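Local atomic coordinates of MgGH51 (Meripilus giganteus, PDB entry 6ZPV), a protein that hydrolyses terminal alpha-L-arabinofuranosyl residues as a fungal GH51 glycosidase, probably releasing arabinose from arabinose-containing plant polysaccharides. Residues N231-W242 with R257-D267. Numbering follows the deposited sequence.
Sequences NNLEGQTTATRW and RVGDWGYVNTD. With NAG (2-acetamido-2-deoxy-beta-D-glucopyranose), chain D; SO4 (sulfate ion), chain Q.
Arg257 drives its guanidinium group between the backbone carbonyls of Asn232 and Thr240, a worked example of a buried arginine tying an irregular loop to a neighbouring beta-hairpin. It rises from the short antiparallel hairpin of strands 257-258 and 264-265, and the 231-242 loop follows strand 224-227 of the parallel (beta/alpha)8-type barrel expected of GH51.

Charge-assisted bonds dominate. NE and NH2 of Arg257 grip Thr240 O side-on, each at 2.9 Å and with that oxygen in the guanidinium plane; the bend at chi3 (-75°) turns the group across the loop. NH1 gives a further bond to Asn232 O (2.9 Å), tilted from that plane, while NH2 forms a salt bridge with Asp260 OD2. Gly235 N meets the same carboxylate oxygen from the opposite face, at 2.9 Å. A methionine in place of Arg257 would probably leave Thr240 O and Asn232 O without these donors and Asp260 without its charged mate.

Backbone atoms sandwich the guanidinium: Trp242 N lies over one face and Gly259 CA over the other, while the Trp242 ring stands nearly perpendicular to the guanidinium plane.

Among the amide bonds, Asn232 uses both ends. OD1 takes the Asp260 N-H (3.0 Å) almost in line with its own C=O, and ND2 reaches Asn265 OD1 at 2.9 Å. A water bridges the same two side chains, donating to Asn232 OD1 and accepting from Asn265 ND2.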
loop_
_atom_site.group_PDB
_atom_site.type_symbol
_atom_site.label_atom_id
_atom_site.label_comp_id
_atom_site.label_asym_id
_atom_site.label_seq_id
_atom_site.Cartn_x
_atom_site.Cartn_y
_atom_site.Cartn_z
ATOM N N ASN A 231 -7.798 8.684 -2.389
ATOM C CA ASN A 231 -7.716 9.911 -3.174
ATOM C C ASN A 231 -6.855 9.738 -4.410
ATOM O O ASN A 231 -7.123 10.378 -5.442
ATOM C CB ASN A 231 -7.150 11.042 -2.351
ATOM C CG ASN A 231 -8.132 11.682 -1.403
ATOM O OD1 ASN A 231 -9.261 11.180 -1.244
ATOM N ND2 ASN A 231 -7.791 12.828 -0.838
ATOM N N ASN A 232 -5.804 8.916 -4.350
ATOM C CA ASN A 232 -4.886 8.792 -5.507
ATOM C C ASN A 232 -5.561 8.187 -6.738
ATOM O O ASN A 232 -5.003 8.272 -7.830
ATOM C CB ASN A 232 -3.651 7.973 -5.147
ATOM C CG ASN A 232 -2.416 8.375 -5.920
ATOM O OD1 ASN A 232 -2.080 9.577 -5.958
ATOM N ND2 ASN A 232 -1.780 7.406 -6.574
ATOM N N LEU A 233 -6.742 7.579 -6.603
ATOM C CA LEU A 233 -7.533 7.150 -7.770
ATOM C C LEU A 233 -8.049 8.331 -8.565
ATOM O O LEU A 233 -8.229 8.250 -9.798
ATOM C CB LEU A 233 -8.755 6.363 -7.236
ATOM C CG LEU A 233 -9.825 5.928 -8.256
ATOM C CD1 LEU A 233 -9.330 4.782 -9.138
ATOM C CD2 LEU A 233 -11.088 5.526 -7.515
ATOM N N GLU A 234 -8.460 9.395 -7.858
ATOM C CA GLU A 234 -9.389 10.385 -8.374
ATOM C C GLU A 234 -8.775 11.387 -9.337
ATOM O O GLU A 234 -9.488 11.881 -10.248
ATOM C CB GLU A 234 -10.112 11.084 -7.233
ATOM C CG GLU A 234 -11.098 10.159 -6.512
ATOM C CD GLU A 234 -11.662 10.789 -5.272
ATOM O OE1 GLU A 234 -12.794 11.439 -5.415
ATOM O OE2 GLU A 234 -11.073 10.677 -4.180
ATOM N N GLY A 235 -7.505 11.751 -9.118
ATOM C CA GLY A 235 -6.951 12.911 -9.830
ATOM C C GLY A 235 -7.424 14.215 -9.276
ATOM O O GLY A 235 -8.401 14.271 -8.525
ATOM N N GLN A 236 -6.753 15.278 -9.688
ATOM C CA GLN A 236 -7.191 16.653 -9.402
ATOM C C GLN A 236 -8.234 17.134 -10.438
ATOM O O GLN A 236 -9.015 18.035 -10.132
ATOM C CB GLN A 236 -5.968 17.557 -9.352
ATOM C CG GLN A 236 -6.267 18.959 -8.963
ATOM C CD GLN A 236 -6.845 19.113 -7.561
ATOM O OE1 GLN A 236 -6.539 18.334 -6.619
ATOM N NE2 GLN A 236 -7.728 20.092 -7.417
ATOM N N THR A 237 -8.136 16.581 -11.627
ATOM C CA THR A 237 -8.973 16.889 -12.799
ATOM C C THR A 237 -9.245 15.587 -13.514
ATOM O O THR A 237 -8.576 14.570 -13.271
ATOM C CB THR A 237 -8.210 17.841 -13.745
ATOM O OG1 THR A 237 -7.033 17.156 -14.170
ATOM C CG2 THR A 237 -7.941 19.195 -13.102
ATOM N N THR A 238 -10.182 15.598 -14.455
ATOM C CA THR A 238 -10.452 14.394 -15.270
ATOM C C THR A 238 -9.141 13.920 -15.879
ATOM O O THR A 238 -8.841 12.693 -15.897
ATOM C CB THR A 238 -11.514 14.696 -16.316
ATOM O OG1 THR A 238 -12.717 15.105 -15.638
ATOM C CG2 THR A 238 -11.782 13.509 -17.197
ATOM N N ALA A 239 -8.333 14.832 -16.424
ATOM C CA ALA A 239 -7.118 14.441 -17.140
ATOM C C ALA A 239 -6.025 13.816 -16.272
ATOM O O ALA A 239 -5.179 13.098 -16.834
ATOM C CB ALA A 239 -6.521 15.645 -17.856
ATOM N N THR A 240 -6.076 14.031 -14.987
ATOM C CA THR A 240 -5.066 13.527 -14.061
ATOM C C THR A 240 -5.540 12.325 -13.231
ATOM O O THR A 240 -4.796 11.892 -12.338
ATOM C CB THR A 240 -4.467 14.623 -13.188
ATOM O OG1 THR A 240 -5.522 15.301 -12.487
ATOM C CG2 THR A 240 -3.615 15.607 -13.996
ATOM N N ARG A 241 -6.694 11.766 -13.562
ATOM C CA ARG A 241 -7.195 10.569 -12.884
ATOM C C ARG A 241 -6.254 9.366 -13.118
ATOM O O ARG A 241 -5.493 9.313 -14.077
ATOM C CB ARG A 241 -8.584 10.250 -13.436
ATOM C CG ARG A 241 -8.585 9.665 -14.853
ATOM C CD ARG A 241 -9.999 9.623 -15.432
ATOM N NE ARG A 241 -10.081 8.946 -16.711
ATOM C CZ ARG A 241 -9.726 9.442 -17.892
ATOM N NH1 ARG A 241 -9.270 10.693 -17.975
ATOM N NH2 ARG A 241 -9.772 8.677 -18.972
ATOM N N TRP A 242 -6.376 8.378 -12.234
ATOM C CA TRP A 242 -5.680 7.098 -12.485
ATOM C C TRP A 242 -6.369 6.429 -13.690
ATOM O O TRP A 242 -7.599 6.376 -13.730
ATOM C CB TRP A 242 -5.737 6.266 -11.215
ATOM C CG TRP A 242 -4.995 4.959 -11.273
ATOM C CD1 TRP A 242 -3.697 4.745 -10.934
ATOM C CD2 TRP A 242 -5.506 3.681 -11.695
ATOM N NE1 TRP A 242 -3.354 3.445 -11.109
ATOM C CE2 TRP A 242 -4.436 2.754 -11.551
ATOM C CE3 TRP A 242 -6.754 3.207 -12.089
ATOM C CZ2 TRP A 242 -4.616 1.394 -11.837
ATOM C CZ3 TRP A 242 -6.905 1.863 -12.363
ATOM C CH2 TRP A 242 -5.857 0.960 -12.223
ATOM N N ARG A 257 1.867 9.854 -13.895
ATOM C CA ARG A 257 0.858 10.872 -13.645
ATOM C C ARG A 257 1.225 11.556 -12.347
ATOM O O ARG A 257 1.800 10.949 -11.427
ATOM C CB ARG A 257 -0.567 10.284 -13.574
ATOM C CG ARG A 257 -0.759 9.118 -12.608
ATOM C CD ARG A 257 -2.209 8.689 -12.535
ATOM N NE ARG A 257 -3.048 9.614 -11.775
ATOM C CZ ARG A 257 -3.368 9.488 -10.508
ATOM N NH1 ARG A 257 -2.867 8.536 -9.728
ATOM N NH2 ARG A 257 -4.215 10.361 -9.982
ATOM N N VAL A 258 0.807 12.804 -12.238
ATOM C CA VAL A 258 0.835 13.517 -10.964
ATOM C C VAL A 258 -0.277 12.971 -10.096
ATOM O O VAL A 258 -1.433 13.034 -10.491
ATOM C CB VAL A 258 0.729 15.025 -11.168
ATOM C CG1 VAL A 258 0.698 15.729 -9.812
ATOM C CG2 VAL A 258 1.895 15.546 -12.048
ATOM N N GLY A 259 0.090 12.420 -8.940
ATOM C CA GLY A 259 -0.889 11.885 -8.010
ATOM C C GLY A 259 -1.437 12.968 -7.087
ATOM O O GLY A 259 -1.262 14.161 -7.331
ATOM N N ASP A 260 -2.090 12.529 -6.030
ATOM C CA ASP A 260 -2.836 13.453 -5.184
ATOM C C ASP A 260 -2.112 13.792 -3.880
ATOM O O ASP A 260 -2.731 14.377 -3.013
ATOM C CB ASP A 260 -4.266 12.852 -5.164
ATOM C CG ASP A 260 -4.928 12.795 -6.676
ATOM O OD1 ASP A 260 -5.027 13.996 -7.330
ATOM O OD2 ASP A 260 -5.178 11.594 -7.316
ATOM N N TRP A 261 -0.814 13.493 -3.808
ATOM C CA TRP A 261 -0.009 13.633 -2.582
ATOM C C TRP A 261 1.293 14.382 -2.820
ATOM O O TRP A 261 2.214 14.275 -2.014
ATOM C CB TRP A 261 0.159 12.247 -1.903
ATOM C CG TRP A 261 -1.159 11.676 -1.498
ATOM C CD1 TRP A 261 -1.832 10.666 -2.074
ATOM C CD2 TRP A 261 -2.018 12.192 -0.451
ATOM N NE1 TRP A 261 -3.025 10.475 -1.454
ATOM C CE2 TRP A 261 -3.176 11.396 -0.458
ATOM C CE3 TRP A 261 -1.890 13.203 0.508
ATOM C CZ2 TRP A 261 -4.215 11.573 0.446
ATOM C CZ3 TRP A 261 -2.926 13.383 1.417
ATOM C CH2 TRP A 261 -4.083 12.563 1.381
ATOM N N GLY A 262 1.333 15.178 -3.894
ATOM C CA GLY A 262 2.427 16.114 -4.141
ATOM C C GLY A 262 3.548 15.602 -4.996
ATOM O O GLY A 262 4.477 16.342 -5.265
ATOM N N TYR A 263 3.492 14.352 -5.459
ATOM C CA TYR A 263 4.592 13.763 -6.242
ATOM C C TYR A 263 4.102 13.010 -7.467
ATOM O O TYR A 263 2.969 12.514 -7.562
ATOM C CB TYR A 263 5.512 12.907 -5.349
ATOM C CG TYR A 263 4.854 11.769 -4.619
ATOM C CD1 TYR A 263 4.747 10.505 -5.190
ATOM C CD2 TYR A 263 4.368 11.922 -3.345
ATOM C CE1 TYR A 263 4.174 9.434 -4.509
ATOM C CE2 TYR A 263 3.763 10.896 -2.648
ATOM C CZ TYR A 263 3.655 9.655 -3.233
ATOM O OH TYR A 263 3.093 8.644 -2.486
ATOM N N VAL A 264 5.022 12.896 -8.409
ATOM C CA VAL A 264 4.808 12.080 -9.611
ATOM C C VAL A 264 4.781 10.599 -9.264
ATOM O O VAL A 264 5.666 10.113 -8.558
ATOM C CB VAL A 264 5.883 12.377 -10.670
ATOM C CG1 VAL A 264 5.761 11.478 -11.858
ATOM C CG2 VAL A 264 5.820 13.837 -11.082
ATOM N N ASN A 265 3.790 9.899 -9.813
ATOM C CA ASN A 265 3.777 8.444 -9.835
ATOM C C ASN A 265 4.315 7.972 -11.178
ATOM O O ASN A 265 3.875 8.398 -12.224
ATOM C CB ASN A 265 2.360 7.916 -9.653
ATOM C CG ASN A 265 1.699 8.087 -8.323
ATOM O OD1 ASN A 265 0.748 7.322 -8.033
ATOM N ND2 ASN A 265 2.097 9.050 -7.497
ATOM N N THR A 266 5.255 7.010 -11.116
ATOM C CA THR A 266 5.786 6.408 -12.343
ATOM C C THR A 266 4.753 5.503 -13.030
ATOM O O THR A 266 4.901 5.257 -14.241
ATOM C CB THR A 266 7.025 5.578 -12.065
ATOM O OG1 THR A 266 6.702 4.394 -11.295
ATOM C CG2 THR A 266 8.158 6.354 -11.425
ATOM N N ASP A 267 3.813 4.966 -12.253
ATOM C CA ASP A 267 2.916 3.876 -12.682
ATOM C C ASP A 267 3.698 2.604 -12.989
ATOM O O ASP A 267 3.127 1.682 -13.612
ATOM C CB ASP A 267 1.939 4.328 -13.759
ATOM C CG ASP A 267 0.768 5.157 -13.221
ATOM O OD1 ASP A 267 0.464 4.999 -12.005
ATOM O OD2 ASP A 267 0.159 5.883 -14.032
HETATM C C1 NAG D . -8.762 7.939 -24.924
HETATM C C2 NAG D . -9.827 8.992 -24.745
HETATM C C3 NAG D . -10.472 9.278 -26.142
HETATM C C4 NAG D . -9.406 9.488 -27.190
HETATM C C5 NAG D . -8.296 8.472 -27.205
HETATM C C6 NAG D . -7.117 8.771 -28.161
HETATM C C7 NAG D . -10.931 8.696 -22.540
HETATM C C8 NAG D . -11.999 8.029 -21.764
HETATM N N2 NAG D . -10.863 8.483 -23.869
HETATM O O3 NAG D . -11.381 10.319 -26.008
HETATM O O4 NAG D . -10.040 9.464 -28.505
HETATM O O5 NAG D . -7.793 8.374 -25.858
HETATM O O6 NAG D . -6.504 10.014 -27.611
HETATM O O7 NAG D . -10.101 9.301 -21.869
HETATM S S SO4 Q . -12.339 18.646 -15.995
HETATM O O1 SO4 Q . -11.361 19.026 -17.005
HETATM O O2 SO4 Q . -13.254 17.560 -16.632
HETATM O O3 SO4 Q . -13.178 19.793 -15.653
HETATM O O4 SO4 Q . -11.551 18.203 -14.883
HETATM O O HOH W 1 -5.356 14.154 -1.799
HETATM O O HOH W 2 0.561 9.605 -5.116
HETATM O O HOH W 3 -5.259 16.186 -5.982
HETATM O O HOH W 4 -0.524 2.780 -10.689
#